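Long-range contacts in mevalonate kinase, putative (Leishmania major, PDB 2HFS), which probably catalyses the ATP-dependent phosphorylation of (R)-mevalonate to (R)-5-phosphomevalonate, the first of three steps leading to isopentenyl diphosphate: residues 29-34 against 207-212; 25-30 against 282-287. One frame throughout, in Å; residues are numbered along the deposited sequence.

Overall arrangement
Both contacts start from the loop between strands 17-25 and 36-52, and their centres lie about 11 Å apart. Contact 1 is a surface contact: the later half of the loop, 29-34, meets helix 201-214 through two histidine rings, a long lysine and valine methyls, with a single hydrogen bond across. Contact 2 lies deeper and is almost wholly buried; there the start of the loop, 25-30, is tied to strand 280-284 and the turn after it by a salt bridge and hydrogen bonds to backbone groups. Val-208 CG2, on the helix of contact 1, packs 3.8 Å from His-28 ND1 of contact 2.

Contact 1 (29-34 against 207-212); sequences FVVHGA and DVHKMK
His-32 is the side chain on which Val-208, His-209 and Lys-212 converge, in a loop-on-helix contact of the GHMP kinase fold. The loop, which follows strand 17-25, makes a short 3-10 turn at Val-30 and Val-31, and Phe-29 O accepts from both His-32 N and Ala-34 N. Just past this turn, His-32 points its side chain at helix 201-214.

Lys-212 approaches from one turn beyond Val-208 on the helix. Its CG stands anti to the backbone N (chi1 -168°) and the chain beyond is extended; lysine and histidine reach toward each other tip to tip. Lys-212 NZ donates to His-32 ND1 over 3.1 Å, at the ring edge and only 19° out of its plane. The aliphatic part of the lysine touches the same ring, with CD 3.4 Å from His-32 ND1. With ND1 accepting, the hydrogen of a neutral His-32 would be expected on NE2.

The imidazole rings of His-32 and His-209 cross obliquely, their planes at 54° and their centroids 4.9 Å apart. His-32 CE1 lies 3.4 Å from His-209 ND1. Outside the two segments, Phe-219 of helix 216-239 meets the His-32 ring and also touches Val-208 and Lys-212, joining the second helix to the group. Val-31 crosses His-209 at about a right angle, its CG1 methyl resting 3.8 Å from His-209 NE2.

Contact 2 (25-30 against 282-287); sequences FGEHFV and KLSGTG
Glu-27 and Lys-282 reach toward each other tip to tip and form a buried salt bridge, Lys-282 NZ lying 2.7 Å from Glu-27 OE2 on its syn side. A weak bond runs from the same NZ to Glu-27 OE1. That second oxygen also accepts from the backbone: Gly-285 N donates to Glu-27 OE1 over 2.8 Å, nearly straight at 168° and on the anti lone pair. The carboxylate is thus held at both oxygens. The ammonium has further acceptors, Leu-283 O at 3.0 Å from Lys-282 NZ and, outside the segments, Leu-24 O.

His-28 supplies a separate link. Its NE2 donates to Thr-286 O over 2.7 Å with the carbonyl oxygen at the ring edge, although seen from the acceptor the donor stands 36° above the carbonyl plane.

The sequences FGEH and KLSGTG belong to the first and third sequence motifs of the GHMP kinase family, brought together here at the start of the loop after strand 17-25 and the end of strand 280-284.

Packing surrounds these bonds. Glu-27 CG sits between the backbone N and the carbonyl carbon (chi1 51°), which brings it to 3.2 Å from Gly-285 O, and the chain bends at its next torsion. Leu-283 CD1 lies 3.9 Å from Glu-27 CG. Farther out, His-28 rests on Val-204 and Val-205 of helix 201-214.

The pairing is expected to offset the cost of burying two opposite charges, with Gly-285 N gripping the carboxylate and Leu-283 O and Leu-24 O the ammonium. Through Gly-285 N and Thr-286 O, Glu-27 and His-28 tie the turn after the strand to the loop at two backbone atoms, consistent with a fixed position of one against the other.

Contact 1 (29-34 against 207-212)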
loop_
_atom_site.group_PDB
_atom_site.type_symbol
_atom_site.label_atom_id
_atom_site.label_comp_id
_atom_site.label_asym_id
_atom_site.label_seq_id
_atom_site.Cartn_x
_atom_site.Cartn_y
_atom_site.Cartn_z
ATOM N N PHE A 29 -10.461 3.834 -11.191
ATOM C CA PHE A 29 -11.125 5.077 -11.612
ATOM C C PHE A 29 -10.196 6.289 -11.551
ATOM O O PHE A 29 -10.338 7.256 -12.329
ATOM C CB PHE A 29 -12.381 5.309 -10.778
ATOM C CG PHE A 29 -13.447 4.269 -11.009
ATOM C CD1 PHE A 29 -13.724 3.306 -10.045
ATOM C CD2 PHE A 29 -14.155 4.233 -12.213
ATOM C CE1 PHE A 29 -14.704 2.330 -10.268
ATOM C CE2 PHE A 29 -15.157 3.271 -12.435
ATOM C CZ PHE A 29 -15.417 2.310 -11.457
ATOM N N VAL A 30 -9.234 6.217 -10.638
ATOM C CA VAL A 30 -8.185 7.223 -10.507
ATOM C C VAL A 30 -7.355 7.401 -11.796
ATOM O O VAL A 30 -6.918 8.516 -12.118
ATOM C CB VAL A 30 -7.268 6.884 -9.302
ATOM C CG1 VAL A 30 -6.499 5.560 -9.542
ATOM C CG2 VAL A 30 -6.322 8.026 -8.992
ATOM N N VAL A 31 -7.137 6.302 -12.514
ATOM C CA VAL A 31 -6.462 6.310 -13.811
ATOM C C VAL A 31 -7.164 7.266 -14.789
ATOM O O VAL A 31 -6.525 7.835 -15.673
ATOM C CB VAL A 31 -6.369 4.873 -14.379
ATOM C CG1 VAL A 31 -5.853 4.836 -15.823
ATOM C CG2 VAL A 31 -5.493 4.018 -13.470
ATOM N N HIS A 32 -8.471 7.456 -14.587
ATOM C CA HIS A 32 -9.301 8.249 -15.492
ATOM C C HIS A 32 -9.696 9.600 -14.910
ATOM O O HIS A 32 -10.596 10.282 -15.431
ATOM C CB HIS A 32 -10.508 7.416 -15.939
ATOM C CG HIS A 32 -10.108 6.166 -16.650
ATOM N ND1 HIS A 32 -10.092 6.067 -18.023
ATOM C CD2 HIS A 32 -9.623 4.991 -16.180
ATOM C CE1 HIS A 32 -9.661 4.865 -18.370
ATOM N NE2 HIS A 32 -9.348 4.203 -17.273
ATOM N N GLY A 33 -9.021 9.975 -13.824
ATOM C CA GLY A 33 -9.084 11.334 -13.304
ATOM C C GLY A 33 -9.881 11.493 -12.032
ATOM O O GLY A 33 -10.060 12.609 -11.558
ATOM N N ALA A 34 -10.358 10.380 -11.481
ATOM C CA ALA A 34 -11.181 10.418 -10.272
ATOM C C ALA A 34 -10.282 10.561 -9.057
ATOM O O ALA A 34 -9.110 10.213 -9.107
ATOM C CB ALA A 34 -12.036 9.152 -10.176
ATOM N N ASP A 207 -7.142 -3.702 -19.680
ATOM C CA ASP A 207 -8.493 -4.256 -19.850
ATOM C C ASP A 207 -9.570 -3.201 -19.570
ATOM O O ASP A 207 -10.564 -3.131 -20.286
ATOM C CB ASP A 207 -8.726 -5.477 -18.952
ATOM C CG ASP A 207 -8.111 -6.747 -19.511
ATOM O OD1 ASP A 207 -7.493 -6.702 -20.593
ATOM O OD2 ASP A 207 -8.178 -7.836 -18.919
ATOM N N VAL A 208 -9.374 -2.389 -18.528
ATOM C CA VAL A 208 -10.325 -1.319 -18.207
ATOM C C VAL A 208 -10.329 -0.251 -19.310
ATOM O O VAL A 208 -11.398 0.236 -19.703
ATOM C CB VAL A 208 -10.095 -0.719 -16.779
ATOM C CG1 VAL A 208 -11.123 0.375 -16.461
ATOM C CG2 VAL A 208 -10.176 -1.812 -15.726
ATOM N N HIS A 209 -9.148 0.096 -19.831
ATOM C CA HIS A 209 -9.067 1.077 -20.936
ATOM C C HIS A 209 -9.852 0.610 -22.146
ATOM O O HIS A 209 -10.579 1.389 -22.772
ATOM C CB HIS A 209 -7.623 1.281 -21.383
ATOM C CG HIS A 209 -6.852 2.273 -20.564
ATOM N ND1 HIS A 209 -7.234 3.592 -20.425
ATOM C CD2 HIS A 209 -5.685 2.147 -19.888
ATOM C CE1 HIS A 209 -6.353 4.227 -19.670
ATOM N NE2 HIS A 209 -5.401 3.374 -19.334
ATOM N N LYS A 210 -9.674 -0.665 -22.478
ATOM C CA LYS A 210 -10.375 -1.294 -23.578
ATOM C C LYS A 210 -11.901 -1.262 -23.375
ATOM O O LYS A 210 -12.651 -0.934 -24.300
ATOM C CB LYS A 210 -9.866 -2.727 -23.763
HETATM N N MSE A 211 -12.365 -1.578 -22.168
HETATM C CA MSE A 211 -13.804 -1.529 -21.920
HETATM C C MSE A 211 -14.347 -0.114 -22.133
HETATM O O MSE A 211 -15.447 0.073 -22.656
HETATM C CB MSE A 211 -14.138 -2.012 -20.512
HETATM C CG MSE A 211 -15.634 -1.966 -20.238
HETATM SE SE MSE A 211 -15.930 -1.747 -18.348
HETATM C CE MSE A 211 -17.950 -1.707 -18.340
ATOM N N LYS A 212 -13.577 0.879 -21.715
ATOM C CA LYS A 212 -13.932 2.273 -21.947
ATOM C C LYS A 212 -14.034 2.564 -23.454
ATOM O O LYS A 212 -15.037 3.120 -23.903
ATOM C CB LYS A 212 -12.930 3.208 -21.280
ATOM C CG LYS A 212 -13.387 4.643 -21.232
ATOM C CD LYS A 212 -12.350 5.508 -20.535
ATOM C CE LYS A 212 -12.866 6.921 -20.394
ATOM N NZ LYS A 212 -11.899 7.858 -19.726
#

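Contact 2 (25-30 against 282-287)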
loop_
_atom_site.group_PDB
_atom_site.type_symbol
_atom_site.label_atom_id
_atom_site.label_comp_id
_atom_site.label_asym_id
_atom_site.label_seq_id
_atom_site.Cartn_x
_atom_site.Cartn_y
_atom_site.Cartn_z
ATOM N N PHE A 25 -10.623 3.890 -1.376
ATOM C CA PHE A 25 -11.481 4.239 -2.515
ATOM C C PHE A 25 -10.713 4.544 -3.777
ATOM O O PHE A 25 -9.684 5.200 -3.736
ATOM C CB PHE A 25 -12.329 5.473 -2.199
ATOM C CG PHE A 25 -13.372 5.238 -1.134
ATOM C CD1 PHE A 25 -14.673 4.871 -1.491
ATOM C CD2 PHE A 25 -13.059 5.380 0.208
ATOM C CE1 PHE A 25 -15.630 4.645 -0.538
ATOM C CE2 PHE A 25 -14.036 5.158 1.188
ATOM C CZ PHE A 25 -15.323 4.783 0.811
ATOM N N GLY A 26 -11.212 4.037 -4.900
ATOM C CA GLY A 26 -10.923 4.626 -6.193
ATOM C C GLY A 26 -9.816 4.014 -7.036
ATOM O O GLY A 26 -9.363 4.627 -7.979
ATOM N N GLU A 27 -9.392 2.800 -6.701
ATOM C CA GLU A 27 -8.571 2.011 -7.620
ATOM C C GLU A 27 -9.230 1.950 -9.004
ATOM O O GLU A 27 -10.464 1.833 -9.124
ATOM C CB GLU A 27 -8.359 0.588 -7.124
ATOM C CG GLU A 27 -9.629 -0.141 -6.731
ATOM C CD GLU A 27 -9.985 0.120 -5.273
ATOM O OE1 GLU A 27 -9.273 -0.416 -4.384
ATOM O OE2 GLU A 27 -10.939 0.889 -5.010
ATOM N N HIS A 28 -8.401 2.007 -10.039
ATOM C CA HIS A 28 -8.873 1.993 -11.436
ATOM C C HIS A 28 -9.518 3.278 -11.947
ATOM O O HIS A 28 -9.150 3.778 -13.018
ATOM C CB HIS A 28 -9.742 0.753 -11.713
ATOM C CG HIS A 28 -8.962 -0.517 -11.663
ATOM N ND1 HIS A 28 -8.092 -0.887 -12.665
ATOM C CD2 HIS A 28 -8.873 -1.474 -10.710
ATOM C CE1 HIS A 28 -7.510 -2.027 -12.340
ATOM N NE2 HIS A 28 -7.952 -2.397 -11.149
ATOM N N PHE A 29 -10.461 3.834 -11.191
ATOM C CA PHE A 29 -11.125 5.077 -11.612
ATOM C C PHE A 29 -10.196 6.289 -11.551
ATOM O O PHE A 29 -10.338 7.256 -12.329
ATOM C CB PHE A 29 -12.381 5.309 -10.778
ATOM C CG PHE A 29 -13.447 4.269 -11.009
ATOM C CD1 PHE A 29 -13.724 3.306 -10.045
ATOM C CD2 PHE A 29 -14.155 4.233 -12.213
ATOM C CE1 PHE A 29 -14.704 2.330 -10.268
ATOM C CE2 PHE A 29 -15.157 3.271 -12.435
ATOM C CZ PHE A 29 -15.417 2.310 -11.457
ATOM N N VAL A 30 -9.234 6.217 -10.638
ATOM C CA VAL A 30 -8.185 7.223 -10.507
ATOM C C VAL A 30 -7.355 7.401 -11.796
ATOM O O VAL A 30 -6.918 8.516 -12.118
ATOM C CB VAL A 30 -7.268 6.884 -9.302
ATOM C CG1 VAL A 30 -6.499 5.560 -9.542
ATOM C CG2 VAL A 30 -6.322 8.026 -8.992
ATOM N N LYS A 282 -14.475 -4.442 0.520
ATOM C CA LYS A 282 -14.308 -4.308 -0.920
ATOM C C LYS A 282 -12.930 -4.788 -1.295
ATOM O O LYS A 282 -12.024 -4.824 -0.458
ATOM C CB LYS A 282 -14.478 -2.840 -1.358
ATOM C CG LYS A 282 -13.507 -1.856 -0.654
ATOM C CD LYS A 282 -13.714 -0.411 -1.124
ATOM C CE LYS A 282 -13.159 -0.140 -2.540
ATOM N NZ LYS A 282 -11.665 -0.097 -2.549
ATOM N N LEU A 283 -12.758 -5.099 -2.565
ATOM C CA LEU A 283 -11.422 -5.354 -3.085
ATOM C C LEU A 283 -10.592 -4.087 -2.917
ATOM O O LEU A 283 -11.133 -2.990 -2.891
ATOM C CB LEU A 283 -11.454 -5.756 -4.554
ATOM C CG LEU A 283 -11.903 -4.812 -5.665
ATOM C CD1 LEU A 283 -10.824 -3.809 -6.193
ATOM C CD2 LEU A 283 -12.359 -5.740 -6.815
ATOM N N SER A 284 -9.280 -4.246 -2.812
ATOM C CA SER A 284 -8.391 -3.094 -2.641
ATOM C C SER A 284 -7.253 -3.198 -3.634
ATOM O O SER A 284 -6.455 -4.127 -3.555
ATOM C CB SER A 284 -7.826 -3.049 -1.220
ATOM O OG SER A 284 -6.913 -1.970 -1.088
ATOM N N GLY A 285 -7.180 -2.249 -4.562
ATOM C CA GLY A 285 -6.059 -2.199 -5.492
ATOM C C GLY A 285 -6.427 -2.779 -6.838
ATOM O O GLY A 285 -7.505 -2.513 -7.358
ATOM N N THR A 286 -5.525 -3.591 -7.385
ATOM C CA THR A 286 -5.645 -4.079 -8.767
ATOM C C THR A 286 -6.892 -4.928 -8.981
ATOM O O THR A 286 -7.519 -4.850 -10.027
ATOM C CB THR A 286 -4.375 -4.866 -9.162
ATOM O OG1 THR A 286 -3.266 -3.970 -9.184
ATOM C CG2 THR A 286 -4.453 -5.413 -10.604
ATOM N N GLY A 287 -7.241 -5.726 -7.980
ATOM C CA GLY A 287 -8.347 -6.669 -8.084
ATOM C C GLY A 287 -7.935 -7.919 -8.832
ATOM O O GLY A 287 -6.749 -8.101 -9.163
#